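Local structure of uncharacterized protein lp_2219 (Lactobacillus plantarum, 3HFQ) at residues L148-R153 with L192-D197. The protein is of unknown function but folds as a seven-bladed beta-propeller of the lactonase family, and may therefore be a lactonase. The protein carries 1 engineered substitution. Sequence-based numbering, arbitrary orientation.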
ATOM      1  N   LEU A 148       4.861   3.696  -9.514  1.00 11.78           N
ATOM      2  CA  LEU A 148       6.060   3.956 -10.310  1.00 13.89           C
ATOM      3  C   LEU A 148       7.343   3.196  -9.982  1.00 14.87           C
ATOM      4  O   LEU A 148       7.640   2.909  -8.824  1.00 10.89           O
ATOM      5  CB  LEU A 148       6.362   5.459 -10.279  1.00 10.10           C
ATOM      6  CG  LEU A 148       5.277   6.375 -10.851  1.00 14.08           C
ATOM      7  CD1 LEU A 148       5.587   7.819 -10.498  1.00 13.48           C
ATOM      8  CD2 LEU A 148       5.190   6.191 -12.363  1.00  8.83           C
ATOM      9  N   THR A 149       8.107   2.889 -11.027  1.00 12.38           N
ATOM     10  CA  THR A 149       9.385   2.202 -10.886  1.00 10.99           C
ATOM     11  C   THR A 149      10.439   3.305 -10.821  1.00 12.01           C
ATOM     12  O   THR A 149      10.136   4.469 -11.070  1.00  9.24           O
ATOM     13  CB  THR A 149       9.702   1.308 -12.111  1.00  8.58           C
ATOM     14  OG1 THR A 149       9.794   2.123 -13.283  1.00 10.86           O
ATOM     15  CG2 THR A 149       8.621   0.255 -12.308  1.00 10.88           C
ATOM     16  N   PRO A 150      11.694   2.952 -10.503  1.00 12.91           N
ATOM     17  CA  PRO A 150      12.765   3.951 -10.418  1.00 12.47           C
ATOM     18  C   PRO A 150      12.917   4.806 -11.677  1.00 13.21           C
ATOM     19  O   PRO A 150      13.260   5.984 -11.589  1.00 13.37           O
ATOM     20  CB  PRO A 150      14.004   3.098 -10.140  1.00 14.00           C
ATOM     21  CG  PRO A 150      13.441   1.966  -9.330  1.00 15.23           C
ATOM     22  CD  PRO A 150      12.191   1.620 -10.113  1.00 15.01           C
ATOM     23  N   ASP A 151      12.658   4.215 -12.843  1.00 10.76           N
ATOM     24  CA  ASP A 151      12.781   4.940 -14.103  1.00 12.67           C
ATOM     25  C   ASP A 151      11.431   5.417 -14.635  1.00 15.18           C
ATOM     26  O   ASP A 151      11.260   5.664 -15.828  1.00 13.51           O
ATOM     27  CB  ASP A 151      13.520   4.084 -15.144  1.00 16.89           C
ATOM     28  CG  ASP A 151      12.820   2.774 -15.437  1.00 15.21           C
ATOM     29  OD1 ASP A 151      12.075   2.275 -14.567  1.00 14.75           O
ATOM     30  OD2 ASP A 151      13.038   2.231 -16.540  1.00 14.95           O
ATOM     31  N   ASN A 152      10.480   5.537 -13.717  1.00 13.26           N
ATOM     32  CA  ASN A 152       9.139   6.026 -13.998  1.00 10.75           C
ATOM     33  C   ASN A 152       8.221   5.237 -14.921  1.00 10.94           C
ATOM     34  O   ASN A 152       7.374   5.810 -15.607  1.00 12.45           O
ATOM     35  CB  ASN A 152       9.229   7.484 -14.446  1.00 15.37           C
ATOM     36  CG  ASN A 152       9.723   8.387 -13.332  1.00 24.31           C
ATOM     37  OD1 ASN A 152       9.043   8.568 -12.322  1.00 25.23           O
ATOM     38  ND2 ASN A 152      10.918   8.939 -13.499  1.00 24.07           N
ATOM     39  N   ARG A 153       8.397   3.920 -14.942  1.00 10.37           N
ATOM     40  CA  ARG A 153       7.505   3.064 -15.703  1.00 10.08           C
ATOM     41  C   ARG A 153       6.498   2.702 -14.606  1.00 10.89           C
ATOM     42  O   ARG A 153       6.664   3.135 -13.463  1.00 12.29           O
ATOM     43  CB  ARG A 153       8.234   1.821 -16.214  1.00 10.63           C
ATOM     44  CG  ARG A 153       9.390   2.122 -17.177  1.00 10.17           C
ATOM     45  CD  ARG A 153      10.018   0.820 -17.656  1.00  8.80           C
ATOM     46  NE  ARG A 153      11.369   0.989 -18.195  1.00 11.27           N
ATOM     47  CZ  ARG A 153      11.673   1.032 -19.490  1.00 15.14           C
ATOM     48  NH1 ARG A 153      10.725   0.925 -20.409  1.00 13.68           N
ATOM     49  NH2 ARG A 153      12.943   1.157 -19.867  1.00 12.46           N
ATOM     50  N   LEU A 192       4.729  -4.216  -3.648  1.00 10.46           N
ATOM     51  CA  LEU A 192       6.184  -4.260  -3.744  1.00 10.29           C
ATOM     52  C   LEU A 192       6.746  -2.894  -3.377  1.00 11.64           C
ATOM     53  O   LEU A 192       6.003  -1.916  -3.262  1.00  9.72           O
ATOM     54  CB  LEU A 192       6.638  -4.659  -5.160  1.00  9.36           C
ATOM     55  CG  LEU A 192       6.390  -3.780  -6.393  1.00  9.29           C
ATOM     56  CD1 LEU A 192       7.262  -2.524  -6.360  1.00  9.73           C
ATOM     57  CD2 LEU A 192       6.729  -4.595  -7.636  1.00 11.19           C
ATOM     58  N   VAL A 193       8.058  -2.835  -3.178  1.00  9.75           N
ATOM     59  CA  VAL A 193       8.731  -1.590  -2.842  1.00  9.35           C
ATOM     60  C   VAL A 193      10.148  -1.676  -3.406  1.00 13.97           C
ATOM     61  O   VAL A 193      10.790  -2.724  -3.328  1.00 10.38           O
ATOM     62  CB  VAL A 193       8.776  -1.364  -1.301  1.00  9.33           C
ATOM     63  CG1 VAL A 193       9.591  -2.466  -0.619  1.00  5.31           C
ATOM     64  CG2 VAL A 193       9.351   0.006  -0.996  1.00 11.15           C
ATOM     65  N   PHE A 194      10.620  -0.582  -3.999  1.00 11.47           N
ATOM     66  CA  PHE A 194      11.955  -0.540  -4.585  1.00 12.97           C
ATOM     67  C   PHE A 194      13.003  -0.018  -3.614  1.00 13.66           C
ATOM     68  O   PHE A 194      12.697   0.762  -2.710  1.00 10.19           O
ATOM     69  CB  PHE A 194      11.978   0.359  -5.832  1.00 10.87           C
ATOM     70  CG  PHE A 194      11.478  -0.307  -7.081  1.00 12.08           C
ATOM     71  CD1 PHE A 194      10.135  -0.249  -7.430  1.00 11.84           C
ATOM     72  CD2 PHE A 194      12.359  -0.986  -7.915  1.00 13.22           C
ATOM     73  CE1 PHE A 194       9.676  -0.857  -8.600  1.00 12.85           C
ATOM     74  CE2 PHE A 194      11.908  -1.597  -9.088  1.00 12.02           C
ATOM     75  CZ  PHE A 194      10.572  -1.533  -9.429  1.00  9.65           C
ATOM     76  N   SER A 195      14.242  -0.447  -3.825  1.00 12.03           N
ATOM     77  CA  SER A 195      15.367  -0.014  -3.007  1.00 12.94           C
ATOM     78  C   SER A 195      15.712   1.416  -3.412  1.00 11.30           C
ATOM     79  O   SER A 195      15.375   1.854  -4.511  1.00 10.81           O
ATOM     80  CB  SER A 195      16.576  -0.921  -3.250  1.00 13.24           C
ATOM     81  OG  SER A 195      17.010  -0.831  -4.601  1.00 16.59           O
ATOM     82  N   PRO A 196      16.402   2.159  -2.533  1.00 14.68           N
ATOM     83  CA  PRO A 196      16.793   3.547  -2.803  1.00 18.66           C
ATOM     84  C   PRO A 196      17.581   3.750  -4.102  1.00 18.19           C
ATOM     85  O   PRO A 196      17.412   4.768  -4.772  1.00 19.07           O
ATOM     86  CB  PRO A 196      17.612   3.922  -1.567  1.00 23.16           C
ATOM     87  CG  PRO A 196      17.004   3.077  -0.490  1.00 20.25           C
ATOM     88  CD  PRO A 196      16.836   1.747  -1.188  1.00 15.83           C
ATOM     89  N   ASP A 197      18.440   2.795  -4.458  1.00 16.48           N
ATOM     90  CA  ASP A 197      19.219   2.933  -5.689  1.00 20.16           C
ATOM     91  C   ASP A 197      18.472   2.406  -6.911  1.00 18.15           C
ATOM     92  O   ASP A 197      18.996   2.424  -8.026  1.00 14.28           O
ATOM     93  CB  ASP A 197      20.586   2.238  -5.566  1.00 20.38           C
ATOM     94  CG  ASP A 197      20.477   0.741  -5.333  1.00 24.97           C
ATOM     95  OD1 ASP A 197      19.356   0.189  -5.378  1.00 17.32           O
ATOM     96  OD2 ASP A 197      21.533   0.110  -5.110  1.00 23.68           O
TER
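Pro150 lies over one face of the Phe194 ring, and this CH-pi contact dominates the join. CD of Pro150 stands 3.4 Å from the centroid of the Phe194 ring and only 12° off the ring normal, which places the carbon over the centre of the face. CG of Pro150 covers the neighbouring part of the ring, 3.4 Å from CD2 of Phe194, with the two side chains crossing at about a right angle. The CB bond of Phe194 points toward the turn, and chi1 of -81° sets CG beside the backbone N, carrying the ring up against Thr149 and Pro150.

Van der Waals contact continues at Thr149, whose CG2 comes 3.9 Å from CZ of Phe194, the two side chains running alongside each other. Thr149 opens a type I turn between the first two strands of one propeller blade, 143-148 and 154-158, whereas Phe194 ends the innermost strand of the next, 189-194; the contact therefore bridges adjacent blades. Tyr216, from the same blade as Phe194, meets that ring edge-to-face and also touches Pro150.

The two segments exchange no polar bonds; the turn is held by bonds of its own. OG1 of Thr149 donates to OD1 of Asp151 at 2.6 Å, nearly in line with the carboxylate C-O bond, and accepts the backbone N-H of Arg153 at 2.8 Å. NE of Arg153 donates to OD2 of Asp151 at 2.7 Å within a salt bridge, on the syn side but 31° out of the carboxylate plane. Across the blade boundary, Tyr216 OH hydrogen-bonds OD1 of Asp151. Separately, beyond Phe194, OG of Ser195 donates to OD1 of Asp197 at 2.7 Å.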